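Local coordinates for protein beta 1-3 glucanase (PDB 5H4E) that probably hydrolyses beta-1,3-glucan linkages, as a beta-1,3-glucanase domain of glycoside hydrolase family 64, at residues I164-V167 / G171-K174; T152-Q157 / Y176-T181; V13-N16 / S22-Q25; K345-G348 / D352-F355. All coordinates share one frame; numbering follows the deposited sequence.

Contact 1: I164-V167 / G171-K174; sequences IQLV and GYNK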
ATOM      1  N   ILE A 164       9.383  -2.229   9.522  1.00 14.77           N
ATOM      2  CA  ILE A 164      10.629  -1.888   8.878  1.00 15.12           C
ATOM      3  C   ILE A 164      11.352  -0.860   9.731  1.00 14.16           C
ATOM      4  O   ILE A 164      10.739   0.089  10.230  1.00 15.02           O
ATOM      5  CB  ILE A 164      10.386  -1.341   7.439  1.00 13.97           C
ATOM      6  CG1 ILE A 164       9.645  -2.391   6.593  1.00 11.88           C
ATOM      7  CG2 ILE A 164      11.713  -0.876   6.782  1.00 14.27           C
ATOM      8  CD1 ILE A 164       9.138  -1.857   5.257  1.00 16.75           C
ATOM      9  N   GLN A 165      12.649  -1.071   9.910  1.00 16.33           N
ATOM     10  CA  GLN A 165      13.511  -0.068  10.530  1.00 16.94           C
ATOM     11  C   GLN A 165      14.383   0.580   9.472  1.00 18.24           C
ATOM     12  O   GLN A 165      15.176  -0.099   8.833  1.00 19.91           O
ATOM     13  CB  GLN A 165      14.392  -0.694  11.611  1.00 18.09           C
ATOM     14  CG  GLN A 165      15.437   0.284  12.189  1.00 19.42           C
ATOM     15  CD  GLN A 165      16.441  -0.411  13.102  1.00 22.48           C
ATOM     16  OE1 GLN A 165      16.526  -1.640  13.124  1.00 19.94           O
ATOM     17  NE2 GLN A 165      17.195   0.375  13.871  1.00 23.41           N
ATOM     18  N   LEU A 166      14.252   1.890   9.288  1.00 17.66           N
ATOM     19  CA  LEU A 166      15.084   2.586   8.321  1.00 15.80           C
ATOM     20  C   LEU A 166      16.140   3.385   9.061  1.00 18.83           C
ATOM     21  O   LEU A 166      15.824   4.146   9.991  1.00 18.81           O
ATOM     22  CB  LEU A 166      14.251   3.521   7.420  1.00 15.54           C
ATOM     23  CG  LEU A 166      15.080   4.396   6.466  1.00 15.03           C
ATOM     24  CD1 LEU A 166      15.893   3.531   5.487  1.00 15.55           C
ATOM     25  CD2 LEU A 166      14.208   5.403   5.702  1.00 18.24           C
ATOM     26  N   VAL A 167      17.388   3.205   8.643  1.00 16.74           N
ATOM     27  CA  VAL A 167      18.520   3.840   9.301  1.00 16.78           C
ATOM     28  C   VAL A 167      19.265   4.713   8.303  1.00 18.77           C
ATOM     29  O   VAL A 167      19.729   4.229   7.260  1.00 17.48           O
ATOM     30  CB  VAL A 167      19.494   2.790   9.900  1.00 17.79           C
ATOM     31  CG1 VAL A 167      20.710   3.484  10.541  1.00 16.58           C
ATOM     32  CG2 VAL A 167      18.764   1.896  10.904  1.00 17.64           C
ATOM     33  N   GLY A 171      21.861  10.065  11.336  1.00 18.54           N
ATOM     34  CA  GLY A 171      21.079  10.256  12.549  1.00 22.53           C
ATOM     35  C   GLY A 171      19.693   9.641  12.567  1.00 26.73           C
ATOM     36  O   GLY A 171      19.165   9.309  13.629  1.00 29.95           O
ATOM     37  N   TYR A 172      19.103   9.472  11.391  1.00 21.17           N
ATOM     38  CA  TYR A 172      17.719   9.002  11.291  1.00 19.78           C
ATOM     39  C   TYR A 172      17.643   7.528  11.661  1.00 19.74           C
ATOM     40  O   TYR A 172      18.412   6.712  11.147  1.00 16.45           O
ATOM     41  CB  TYR A 172      17.197   9.225   9.873  1.00 17.54           C
ATOM     42  CG  TYR A 172      15.755   8.849   9.631  1.00 16.75           C
ATOM     43  CD1 TYR A 172      15.410   7.563   9.218  1.00 18.61           C
ATOM     44  CD2 TYR A 172      14.745   9.795   9.750  1.00 18.95           C
ATOM     45  CE1 TYR A 172      14.104   7.218   8.961  1.00 19.22           C
ATOM     46  CE2 TYR A 172      13.420   9.460   9.490  1.00 18.47           C
ATOM     47  CZ  TYR A 172      13.110   8.159   9.095  1.00 20.42           C
ATOM     48  OH  TYR A 172      11.799   7.801   8.834  1.00 18.95           O
ATOM     49  N   ASN A 173      16.726   7.193  12.559  1.00 19.49           N
ATOM     50  CA  ASN A 173      16.539   5.800  12.949  1.00 21.11           C
ATOM     51  C   ASN A 173      15.113   5.600  13.432  1.00 19.25           C
ATOM     52  O   ASN A 173      14.796   5.914  14.580  1.00 19.98           O
ATOM     53  CB  ASN A 173      17.550   5.393  14.041  1.00 24.07           C
ATOM     54  CG  ASN A 173      17.747   3.880  14.123  1.00 23.41           C
ATOM     55  OD1 ASN A 173      16.805   3.111  13.944  1.00 20.94           O
ATOM     56  ND2 ASN A 173      18.978   3.454  14.370  1.00 25.14           N
ATOM     57  N   LYS A 174      14.251   5.100  12.544  1.00 17.50           N
ATOM     58  CA  LYS A 174      12.834   4.933  12.851  1.00 17.93           C
ATOM     59  C   LYS A 174      12.323   3.558  12.436  1.00 16.55           C
ATOM     60  O   LYS A 174      12.826   2.963  11.491  1.00 16.39           O
ATOM     61  CB  LYS A 174      11.998   6.015  12.160  1.00 19.26           C
ATOM     62  CG  LYS A 174      12.298   7.437  12.623  1.00 21.62           C
ATOM     63  CD  LYS A 174      12.014   7.614  14.108  1.00 28.23           C
ATOM     64  CE  LYS A 174      10.533   7.484  14.426  1.00 32.09           C
ATOM     65  NZ  LYS A 174      10.249   7.742  15.877  1.00 32.96           N
TER
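Leu-166 and Val-167 pair antiparallel with Lys-174 and Asn-173 in the beta hairpin of strands 162-168 and 173-177, the latter an outermost strand of a five-stranded mixed sheet; Tyr-172 lies in the turn just before that second strand. At Gln-165 the backbone takes part through a CA-H...O contact from CA to Lys-174 O (3.3 Å). Its extended side chain, with CG anti to the backbone N (chi1 173°), carries NE2 to Asn-173 OD1 at 2.8 Å. That bond is nearly straight (172° at the hydrogen), lies in the plane of the Gln-165 amide and lands on a lone pair of OD1, although the two amide planes are 33° apart. This side-chain bond joins the two strands on the face that also carries Val-167. Leu-166 faces Lys-174 in the hydrogen-bonded pair: Leu-166 N donates to Lys-174 O at 2.8 Å, and Lys-174 N returns a bond to Leu-166 O at 3.1 Å. On the opposite face, which carries Leu-166 and Lys-174, the side chains of Leu-166 and Tyr-172 cross at about a right angle, with Leu-166 CD2 resting 3.7 Å from Tyr-172 CE1. The ring also has CG of Lys-174 over one face, and its hydroxyl is hydrogen-bonded to the backbone of His-362, while the lysine amine forms a salt bridge with Glu-343. Val-167 and Asn-173 make the non-hydrogen-bonded pair, CA to CA 4.6 Å, and their side chains lie alongside each other, pointing the same way. The methyl CG2 of Val-167 thereby reaches ND2 of Asn-173 at 3.8 Å.

Contact 2: T152-Q157 / Y176-T181; sequences TTRVDQ and YGDTGT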
ATOM      1  N   THR A 152       5.778  -0.419   4.906  1.00 13.12           N
ATOM      2  CA  THR A 152       4.842  -1.540   4.926  1.00 15.14           C
ATOM      3  C   THR A 152       3.513  -1.053   4.368  1.00 15.68           C
ATOM      4  O   THR A 152       3.258   0.158   4.314  1.00 15.21           O
ATOM      5  CB  THR A 152       4.604  -2.084   6.339  1.00 15.89           C
ATOM      6  OG1 THR A 152       3.910  -1.105   7.130  1.00 14.17           O
ATOM      7  CG2 THR A 152       5.910  -2.451   7.022  1.00 15.58           C
ATOM      8  N   THR A 153       2.635  -1.968   3.974  1.00 15.71           N
ATOM      9  CA  THR A 153       1.346  -1.510   3.494  1.00 14.45           C
ATOM     10  C   THR A 153       0.224  -2.472   3.853  1.00 15.75           C
ATOM     11  O   THR A 153       0.353  -3.682   3.656  1.00 15.33           O
ATOM     12  CB  THR A 153       1.368  -1.291   1.961  1.00 18.24           C
ATOM     13  OG1 THR A 153       0.055  -0.951   1.512  1.00 17.04           O
ATOM     14  CG2 THR A 153       1.854  -2.543   1.218  1.00 17.51           C
ATOM     15  N   ARG A 154      -0.864  -1.930   4.395  1.00 14.01           N
ATOM     16  CA  ARG A 154      -2.072  -2.725   4.599  1.00 14.96           C
ATOM     17  C   ARG A 154      -3.164  -2.250   3.658  1.00 16.04           C
ATOM     18  O   ARG A 154      -4.344  -2.403   3.941  1.00 17.49           O
ATOM     19  CB  ARG A 154      -2.559  -2.646   6.052  1.00 18.28           C
ATOM     20  CG  ARG A 154      -2.025  -3.766   6.934  1.00 14.46           C
ATOM     21  CD  ARG A 154      -0.507  -3.690   7.043  1.00 14.33           C
ATOM     22  NE  ARG A 154       0.073  -4.884   7.657  1.00 17.31           N
ATOM     23  CZ  ARG A 154       0.369  -6.001   7.002  1.00 15.99           C
ATOM     24  NH1 ARG A 154       0.140  -6.095   5.690  1.00 13.14           N
ATOM     25  NH2 ARG A 154       0.904  -7.026   7.654  1.00 14.97           N
ATOM     26  N   VAL A 155      -2.776  -1.685   2.524  1.00 14.29           N
ATOM     27  CA  VAL A 155      -3.760  -1.134   1.600  1.00 15.07           C
ATOM     28  C   VAL A 155      -4.593  -2.245   0.958  1.00 18.90           C
ATOM     29  O   VAL A 155      -5.782  -2.072   0.728  1.00 15.16           O
ATOM     30  CB  VAL A 155      -3.064  -0.270   0.530  1.00 17.19           C
ATOM     31  CG1 VAL A 155      -4.028   0.096  -0.593  1.00 19.93           C
ATOM     32  CG2 VAL A 155      -2.512   0.989   1.193  1.00 19.00           C
ATOM     33  N   ASP A 156      -3.974  -3.397   0.716  1.00 17.34           N
ATOM     34  CA  ASP A 156      -4.676  -4.530   0.106  1.00 19.08           C
ATOM     35  C   ASP A 156      -5.054  -5.620   1.108  1.00 14.60           C
ATOM     36  O   ASP A 156      -6.080  -6.288   0.952  1.00 16.08           O
ATOM     37  CB  ASP A 156      -3.818  -5.159  -1.004  1.00 19.93           C
ATOM     38  CG  ASP A 156      -3.849  -4.362  -2.297  1.00 24.94           C
ATOM     39  OD1 ASP A 156      -4.611  -3.393  -2.387  1.00 31.14           O
ATOM     40  OD2 ASP A 156      -3.116  -4.719  -3.240  1.00 31.29           O
ATOM     41  N   GLN A 157      -4.229  -5.806   2.136  1.00 16.52           N
ATOM     42  CA  GLN A 157      -4.379  -6.962   3.015  1.00 14.38           C
ATOM     43  C   GLN A 157      -3.609  -6.847   4.332  1.00 17.42           C
ATOM     44  O   GLN A 157      -2.701  -6.014   4.471  1.00 15.25           O
ATOM     45  CB  GLN A 157      -3.905  -8.230   2.286  1.00 15.66           C
ATOM     46  CG  GLN A 157      -2.440  -8.123   1.930  1.00 18.57           C
ATOM     47  CD  GLN A 157      -1.782  -9.460   1.619  1.00 18.98           C
ATOM     48  OE1 GLN A 157      -2.355 -10.307   0.936  1.00 20.25           O
ATOM     49  NE2 GLN A 157      -0.565  -9.643   2.115  1.00 17.79           N
ATOM     50  N   TYR A 176       8.610   1.609  11.652  1.00 18.32           N
ATOM     51  CA  TYR A 176       7.160   1.647  11.470  1.00 16.73           C
ATOM     52  C   TYR A 176       6.652   0.301  10.967  1.00 17.90           C
ATOM     53  O   TYR A 176       7.266  -0.314  10.090  1.00 17.51           O
ATOM     54  CB  TYR A 176       6.743   2.732  10.478  1.00 17.34           C
ATOM     55  CG  TYR A 176       7.051   4.151  10.892  1.00 19.85           C
ATOM     56  CD1 TYR A 176       7.167   4.501  12.233  1.00 20.31           C
ATOM     57  CD2 TYR A 176       7.197   5.147   9.937  1.00 18.80           C
ATOM     58  CE1 TYR A 176       7.438   5.810  12.610  1.00 22.73           C
ATOM     59  CE2 TYR A 176       7.466   6.464  10.304  1.00 20.48           C
ATOM     60  CZ  TYR A 176       7.589   6.783  11.647  1.00 25.73           C
ATOM     61  OH  TYR A 176       7.860   8.079  12.034  1.00 26.98           O
ATOM     62  N   GLY A 177       5.529  -0.145  11.523  1.00 17.80           N
ATOM     63  CA  GLY A 177       4.869  -1.351  11.056  1.00 15.47           C
ATOM     64  C   GLY A 177       3.961  -1.942  12.115  1.00 18.87           C
ATOM     65  O   GLY A 177       3.593  -1.253  13.079  1.00 17.08           O
ATOM     66  N   ASP A 178       3.571  -3.202  11.923  1.00 15.89           N
ATOM     67  CA  ASP A 178       2.631  -3.875  12.824  1.00 17.94           C
ATOM     68  C   ASP A 178       3.226  -4.146  14.188  1.00 17.95           C
ATOM     69  O   ASP A 178       4.428  -4.383  14.310  1.00 21.82           O
ATOM     70  CB  ASP A 178       2.181  -5.217  12.242  1.00 15.49           C
ATOM     71  CG  ASP A 178       1.686  -5.100  10.822  1.00 18.13           C
ATOM     72  OD1 ASP A 178       0.985  -4.114  10.524  1.00 15.88           O
ATOM     73  OD2 ASP A 178       2.024  -5.974  10.006  1.00 17.24           O
ATOM     74  N   THR A 179       2.370  -4.182  15.201  1.00 15.70           N
ATOM     75  CA  THR A 179       2.762  -4.711  16.506  1.00 19.42           C
ATOM     76  C   THR A 179       1.879  -5.896  16.842  1.00 22.42           C
ATOM     77  O   THR A 179       0.677  -5.863  16.582  1.00 21.39           O
ATOM     78  CB  THR A 179       2.630  -3.673  17.630  1.00 22.17           C
ATOM     79  OG1 THR A 179       1.247  -3.317  17.778  1.00 23.45           O
ATOM     80  CG2 THR A 179       3.435  -2.444  17.298  1.00 21.62           C
ATOM     81  N   GLY A 180       2.466  -6.941  17.421  1.00 21.58           N
ATOM     82  CA  GLY A 180       1.676  -8.090  17.835  1.00 21.32           C
ATOM     83  C   GLY A 180       1.887  -9.304  16.960  1.00 21.09           C
ATOM     84  O   GLY A 180       2.454  -9.198  15.873  1.00 22.87           O
ATOM     85  N   THR A 181       1.429 -10.456  17.445  1.00 20.33           N
ATOM     86  CA  THR A 181       1.474 -11.703  16.683  1.00 21.10           C
ATOM     87  C   THR A 181       0.295 -11.818  15.712  1.00 20.61           C
ATOM     88  O   THR A 181      -0.740 -11.160  15.867  1.00 20.10           O
ATOM     89  CB  THR A 181       1.449 -12.947  17.601  1.00 22.29           C
ATOM     90  OG1 THR A 181       0.122 -13.117  18.119  1.00 23.68           O
ATOM     91  CG2 THR A 181       2.448 -12.816  18.753  1.00 22.33           C
TER
HETATM   92  O   HOH W   1       6.987   0.833   7.222  1.00 17.22           O
HETATM   93  O   HOH W   2       2.990  -3.175   8.706  1.00 26.12           O
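Arg-154 and Asp-178 form the ionic part of this contact, their side chains arriving from opposite directions. The guanidinium meets the carboxylate side-on: NE donates to Asp-178 OD1 at 3.1 Å on the syn lone pair, and NH2 donates to OD2 of the same aspartate at 2.8 Å. The flat groups are only 11° apart, so the pairing is close to coplanar; NE and NH2 each have a main oxygen, and NE makes a further weak bond to OD2. A bend at chi2 (63°) of Arg-154 directs the group there. NH2 also makes a salt bridge with Glu-137, and OD2 of Asp-178 accepts from the backbone N of Tyr-162, so both ends of the ion pair have second partners.

Two hydrogen bonds lie within residues 152-157. Arg-154 NH1 is steadied by a bond to Thr-153 O at 3.2 Å, and Val-155 N bonds to Thr-153 OG1, an ST turn that shapes the backbone next to the arginine.

Water supplies the next layer. One molecule accepts from Thr-152 N (2.9 Å) and donates to Tyr-176 O (3.1 Å), bridging the backbones where they do not bond directly. Another is hydrogen-bonded to Thr-152 OG1 at 2.8 Å and gives a weak bond to Asp-178 OD1.

Van der Waals contact is loose: the Thr-152 methyl CG2 approaches the carbonyl oxygen of Tyr-176 to 4.0 Å.

The contact is buried. It joins the loop between strands 147-151 and 157-158 to the end of strand 173-177, with Tyr-162 of strand 162-168 packed against Thr-152 and Arg-154, and helix 182-192 starting just beyond Thr-181, its N-cap.

Contact 3: V13-N16 / S22-Q25; sequences VKNN and SNDQ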
ATOM      1  N   VAL A  13      16.628  -8.754   5.542  1.00 18.96           N
ATOM      2  CA  VAL A  13      15.465  -9.481   6.060  1.00 19.23           C
ATOM      3  C   VAL A  13      15.821 -10.065   7.423  1.00 21.63           C
ATOM      4  O   VAL A  13      16.881 -10.679   7.587  1.00 20.50           O
ATOM      5  CB  VAL A  13      14.990 -10.619   5.110  1.00 17.87           C
ATOM      6  CG1 VAL A  13      13.750 -11.315   5.687  1.00 18.70           C
ATOM      7  CG2 VAL A  13      14.671 -10.069   3.718  1.00 16.94           C
ATOM      8  N   LYS A  14      14.953  -9.841   8.407  1.00 17.20           N
ATOM      9  CA  LYS A  14      15.117 -10.447   9.726  1.00 17.59           C
ATOM     10  C   LYS A  14      13.946 -11.375  10.054  1.00 19.50           C
ATOM     11  O   LYS A  14      12.784 -10.964  10.049  1.00 19.08           O
ATOM     12  CB  LYS A  14      15.259  -9.368  10.803  1.00 22.24           C
ATOM     13  CG  LYS A  14      15.483  -9.912  12.196  1.00 27.97           C
ATOM     14  CD  LYS A  14      16.905 -10.402  12.395  1.00 35.09           C
ATOM     15  CE  LYS A  14      17.079 -10.959  13.803  1.00 38.08           C
ATOM     16  NZ  LYS A  14      16.378 -10.092  14.804  1.00 37.09           N
ATOM     17  N   ASN A  15      14.270 -12.627  10.363  1.00 21.94           N
ATOM     18  CA  ASN A  15      13.270 -13.653  10.664  1.00 18.27           C
ATOM     19  C   ASN A  15      12.787 -13.571  12.107  1.00 23.73           C
ATOM     20  O   ASN A  15      13.507 -13.968  13.036  1.00 22.04           O
ATOM     21  CB  ASN A  15      13.877 -15.033  10.364  1.00 21.01           C
ATOM     22  CG  ASN A  15      12.892 -16.186  10.521  1.00 22.48           C
ATOM     23  OD1 ASN A  15      11.793 -16.030  11.043  1.00 23.41           O
ATOM     24  ND2 ASN A  15      13.303 -17.360  10.070  1.00 22.59           N
ATOM     25  N   ASN A  16      11.575 -13.050  12.305  1.00 19.75           N
ATOM     26  CA  ASN A  16      11.002 -12.950  13.651  1.00 21.26           C
ATOM     27  C   ASN A  16       9.767 -13.835  13.810  1.00 24.45           C
ATOM     28  O   ASN A  16       8.852 -13.507  14.571  1.00 23.54           O
ATOM     29  CB  ASN A  16      10.647 -11.498  13.980  1.00 22.64           C
ATOM     30  CG  ASN A  16      11.870 -10.604  14.062  1.00 28.29           C
ATOM     31  OD1 ASN A  16      12.921 -11.015  14.557  1.00 31.05           O
ATOM     32  ND2 ASN A  16      11.747  -9.381  13.564  1.00 25.27           N
ATOM     33  N   SER A  22      11.844 -21.211   8.919  1.00 24.33           N
ATOM     34  CA  SER A  22      13.298 -21.027   8.928  1.00 27.06           C
ATOM     35  C   SER A  22      13.674 -20.086   7.789  1.00 23.78           C
ATOM     36  O   SER A  22      12.844 -19.802   6.935  1.00 22.36           O
ATOM     37  CB  SER A  22      14.025 -22.366   8.776  1.00 22.74           C
ATOM     38  OG  SER A  22      13.729 -22.947   7.521  1.00 23.99           O
ATOM     39  N   ASN A  23      14.913 -19.606   7.762  1.00 25.37           N
ATOM     40  CA  ASN A  23      15.349 -18.748   6.665  1.00 21.54           C
ATOM     41  C   ASN A  23      15.339 -19.478   5.320  1.00 25.20           C
ATOM     42  O   ASN A  23      15.244 -18.861   4.254  1.00 24.08           O
ATOM     43  CB  ASN A  23      16.740 -18.186   6.953  1.00 24.73           C
ATOM     44  CG  ASN A  23      16.714 -17.086   7.993  1.00 28.29           C
ATOM     45  OD1 ASN A  23      15.660 -16.758   8.527  1.00 27.33           O
ATOM     46  ND2 ASN A  23      17.870 -16.514   8.290  1.00 34.19           N
ATOM     47  N   ASP A  24      15.430 -20.801   5.378  1.00 24.93           N
ATOM     48  CA  ASP A  24      15.301 -21.637   4.193  1.00 23.44           C
ATOM     49  C   ASP A  24      13.850 -21.682   3.686  1.00 28.46           C
ATOM     50  O   ASP A  24      13.581 -22.211   2.610  1.00 24.61           O
ATOM     51  CB  ASP A  24      15.797 -23.054   4.500  1.00 26.54           C
ATOM     52  CG  ASP A  24      16.174 -23.819   3.257  1.00 34.06           C
ATOM     53  OD1 ASP A  24      17.014 -23.318   2.470  1.00 34.84           O
ATOM     54  OD2 ASP A  24      15.624 -24.921   3.060  1.00 36.91           O
ATOM     55  N   GLN A  25      12.924 -21.117   4.461  1.00 23.34           N
ATOM     56  CA  GLN A  25      11.507 -21.116   4.098  1.00 25.02           C
ATOM     57  C   GLN A  25      10.972 -19.703   3.833  1.00 23.88           C
ATOM     58  O   GLN A  25       9.760 -19.495   3.704  1.00 22.84           O
ATOM     59  CB  GLN A  25      10.690 -21.784   5.199  1.00 24.88           C
ATOM     60  CG  GLN A  25      11.079 -23.241   5.411  1.00 27.05           C
ATOM     61  CD  GLN A  25      10.450 -23.855   6.639  1.00 27.38           C
ATOM     62  OE1 GLN A  25      10.261 -23.185   7.655  1.00 24.37           O
ATOM     63  NE2 GLN A  25      10.127 -25.147   6.556  1.00 30.49           N
TER
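Asn-15 and Asn-23 meet through their side-chain amides. ND2 of Asn-15 donates to OD1 of Asn-23 at 2.9 Å with 151° at the hydrogen. The acceptor lies near the plane of the Asn-15 amide, but the donor is tilted from the carbonyl plane of Asn-23, in keeping with amide planes 32° apart. The same OD1 also sits 3.1 Å from CB of Asn-15, so the oxygen nestles against the root of the side chain as well as its nitrogen.

Asn-15 is positioned by residues of the loop between the two segments. Its OD1 is hydrogen-bonded to the hydroxyl of Thr-17, and its ND2 gives a further bond to the carbonyl of Tyr-21. With CG anti to the backbone N (chi1 -175°), the group projects from the strand to reach them.

On the other side, Asn-23 opens a short 3-10 segment. Gln-25 N bonds to Ser-22 O at 2.8 Å, and Gln-25 OE1 accepts from Ser-22 N, also at 2.8 Å, so main chain and side chain of Gln-25 together close the turn. Beyond it, Asp-24 OD1 is hydrogen-bonded to Ser-82.

The arrangement is a surface connection from beta strand to beta strand with a short 3-10 turn, in which the Asn-15 side chain ties the two ends of the loop, between strand 9-16 of the mixed sheet and strand 26-33 of the antiparallel sheet.

Contact 4: K345-G348 / D352-F355; sequences KSYG and DDVF
Asp-352 faces the backbone of residues 346-348 with its carboxylate, while Asp-353 lies beside the hydroxyl end of Tyr-347. The first meeting is polar: Gly-348 N donates to Asp-352 OD2 at 2.8 Å, and the bond falls on the anti lone pair of OD2, away from the other oxygen. The same OD2 is only 3.1 Å from Ser-346 O. Both are acceptors, so that approach is not a bond and should be mildly unfavourable on its own; it is probably offset by the donors gathered on this carboxylate. His-338 NE2 is hydrogen-bonded to OD2, and Arg-309 forms a salt bridge with OD1, so both oxygens of the buried group have donors.

The Tyr-347 and Asp-352 side chains slide past each other in opposite directions. Ring and carboxylate planes are 69° apart, and the nearest pair, Tyr-347 CD1 and Asp-352 CB, is 4.1 Å apart, a light van der Waals touch. Toward Asp-353 the ring is inclined at 42° to the carboxylate plane. CG of Asp-353 sits between its backbone N and carbonyl carbon (chi1 58°), which sets the carboxylate beside the tyrosine hydroxyl. Tyr-347 OH comes 3.3 Å from CG and 3.4 Å from CB of Asp-353, yet the approach to OD2, at 3.5 Å, has too poor an angle for a hydrogen bond, leaving this meeting one of proximity.

Both segments belong to the long connection between helix 332-339 and strand 361-363. Trp-337 and His-338 of that helix pack on Ser-346, and Val-354 leans on helix 294-309, which also provides Arg-309.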
ATOM      1  N   LYS A 345       1.224   4.539  13.167  1.00 20.53           N
ATOM      2  CA  LYS A 345       1.557   4.814  11.771  1.00 19.48           C
ATOM      3  C   LYS A 345       1.253   3.600  10.905  1.00 17.43           C
ATOM      4  O   LYS A 345       1.821   2.531  11.109  1.00 20.45           O
ATOM      5  CB  LYS A 345       3.028   5.182  11.614  1.00 22.05           C
ATOM      6  CG  LYS A 345       3.499   6.341  12.457  1.00 24.94           C
ATOM      7  CD  LYS A 345       3.191   7.656  11.805  1.00 26.87           C
ATOM      8  CE  LYS A 345       3.965   8.768  12.509  1.00 31.10           C
ATOM      9  NZ  LYS A 345       3.483  10.101  12.100  1.00 30.18           N
ATOM     10  N   SER A 346       0.389   3.763   9.919  1.00 18.86           N
ATOM     11  CA  SER A 346       0.011   2.618   9.094  1.00 20.62           C
ATOM     12  C   SER A 346      -0.529   3.070   7.743  1.00 20.19           C
ATOM     13  O   SER A 346      -1.235   4.091   7.653  1.00 19.19           O
ATOM     14  CB  SER A 346      -1.039   1.764   9.830  1.00 20.88           C
ATOM     15  OG  SER A 346      -1.442   0.642   9.049  1.00 19.52           O
ATOM     16  N   TYR A 347      -0.189   2.327   6.689  1.00 16.81           N
ATOM     17  CA  TYR A 347      -0.903   2.500   5.431  1.00 17.18           C
ATOM     18  C   TYR A 347      -2.168   1.643   5.436  1.00 18.38           C
ATOM     19  O   TYR A 347      -2.159   0.516   4.927  1.00 17.39           O
ATOM     20  CB  TYR A 347      -0.028   2.130   4.229  1.00 18.32           C
ATOM     21  CG  TYR A 347       0.497   3.324   3.468  1.00 20.95           C
ATOM     22  CD1 TYR A 347      -0.378   4.185   2.806  1.00 18.59           C
ATOM     23  CD2 TYR A 347       1.874   3.551   3.343  1.00 21.71           C
ATOM     24  CE1 TYR A 347       0.095   5.279   2.090  1.00 24.93           C
ATOM     25  CE2 TYR A 347       2.359   4.640   2.613  1.00 24.11           C
ATOM     26  CZ  TYR A 347       1.460   5.501   1.990  1.00 28.10           C
ATOM     27  OH  TYR A 347       1.920   6.589   1.265  1.00 32.30           O
ATOM     28  N   GLY A 348      -3.254   2.170   6.001  1.00 17.98           N
ATOM     29  CA  GLY A 348      -4.502   1.420   6.104  1.00 16.37           C
ATOM     30  C   GLY A 348      -5.388   1.580   4.874  1.00 18.60           C
ATOM     31  O   GLY A 348      -6.303   0.791   4.637  1.00 19.18           O
ATOM     32  N   ASP A 352      -3.438   7.297   3.211  1.00 19.76           N
ATOM     33  CA  ASP A 352      -3.225   7.396   4.646  1.00 18.52           C
ATOM     34  C   ASP A 352      -2.020   8.271   4.995  1.00 16.86           C
ATOM     35  O   ASP A 352      -1.836   8.632   6.158  1.00 19.76           O
ATOM     36  CB  ASP A 352      -3.064   6.001   5.265  1.00 19.74           C
ATOM     37  CG  ASP A 352      -3.889   5.829   6.544  1.00 18.71           C
ATOM     38  OD1 ASP A 352      -4.210   6.850   7.195  1.00 19.26           O
ATOM     39  OD2 ASP A 352      -4.230   4.677   6.892  1.00 16.12           O
ATOM     40  N   ASP A 353      -1.209   8.620   3.997  1.00 20.45           N
ATOM     41  CA  ASP A 353      -0.059   9.485   4.242  1.00 20.29           C
ATOM     42  C   ASP A 353      -0.481  10.961   4.320  1.00 24.35           C
ATOM     43  O   ASP A 353       0.337  11.838   4.627  1.00 19.97           O
ATOM     44  CB  ASP A 353       1.037   9.266   3.179  1.00 27.77           C
ATOM     45  CG  ASP A 353       0.556   9.512   1.761  1.00 29.18           C
ATOM     46  OD1 ASP A 353      -0.615   9.201   1.441  1.00 27.16           O
ATOM     47  OD2 ASP A 353       1.368  10.018   0.961  1.00 35.38           O
ATOM     48  N   VAL A 354      -1.765  11.227   4.075  1.00 21.11           N
ATOM     49  CA  VAL A 354      -2.290  12.575   4.303  1.00 22.47           C
ATOM     50  C   VAL A 354      -2.082  12.932   5.772  1.00 21.03           C
ATOM     51  O   VAL A 354      -2.547  12.208   6.659  1.00 21.25           O
ATOM     52  CB  VAL A 354      -3.768  12.699   3.925  1.00 19.47           C
ATOM     53  CG1 VAL A 354      -4.329  14.023   4.417  1.00 21.75           C
ATOM     54  CG2 VAL A 354      -3.921  12.601   2.414  1.00 21.39           C
ATOM     55  N   PHE A 355      -1.344  14.029   5.997  1.00 19.46           N
ATOM     56  CA  PHE A 355      -0.959  14.503   7.325  1.00 21.66           C
ATOM     57  C   PHE A 355      -0.122  13.469   8.079  1.00 23.09           C
ATOM     58  O   PHE A 355      -0.121  13.425   9.308  1.00 24.54           O
ATOM     59  CB  PHE A 355      -2.194  14.914   8.133  1.00 23.22           C
ATOM     60  CG  PHE A 355      -2.746  16.269   7.742  1.00 24.42           C
ATOM     61  CD1 PHE A 355      -4.047  16.404   7.279  1.00 22.47           C
ATOM     62  CD2 PHE A 355      -1.952  17.404   7.834  1.00 28.01           C
ATOM     63  CE1 PHE A 355      -4.548  17.649   6.910  1.00 26.78           C
ATOM     64  CE2 PHE A 355      -2.445  18.656   7.473  1.00 30.45           C
ATOM     65  CZ  PHE A 355      -3.744  18.776   7.009  1.00 27.05           C
TER

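How the contacts relate
From the N terminus, contact 3 closes first, bringing 22-25 back to strand 9-16 round a five-residue loop. Contact 2 then closes the longer excursion from 152-157 to 176-181, and contact 1, the hairpin of 164-167 with 171-174, is nested inside it; the two share strand 173-177 and touch through Ile-164 N and Tyr-176 O, 2.9 Å apart. Contact 4 follows in series, closing a three-residue loop; no contacts cross. It joins contact 2 where Arg-154 N probably bonds to Tyr-347 O at 2.8 Å, linking the sheet region to the helix-flanked loop. Contact 3 touches none of the others but reaches the mixed sheet of contacts 1 and 2.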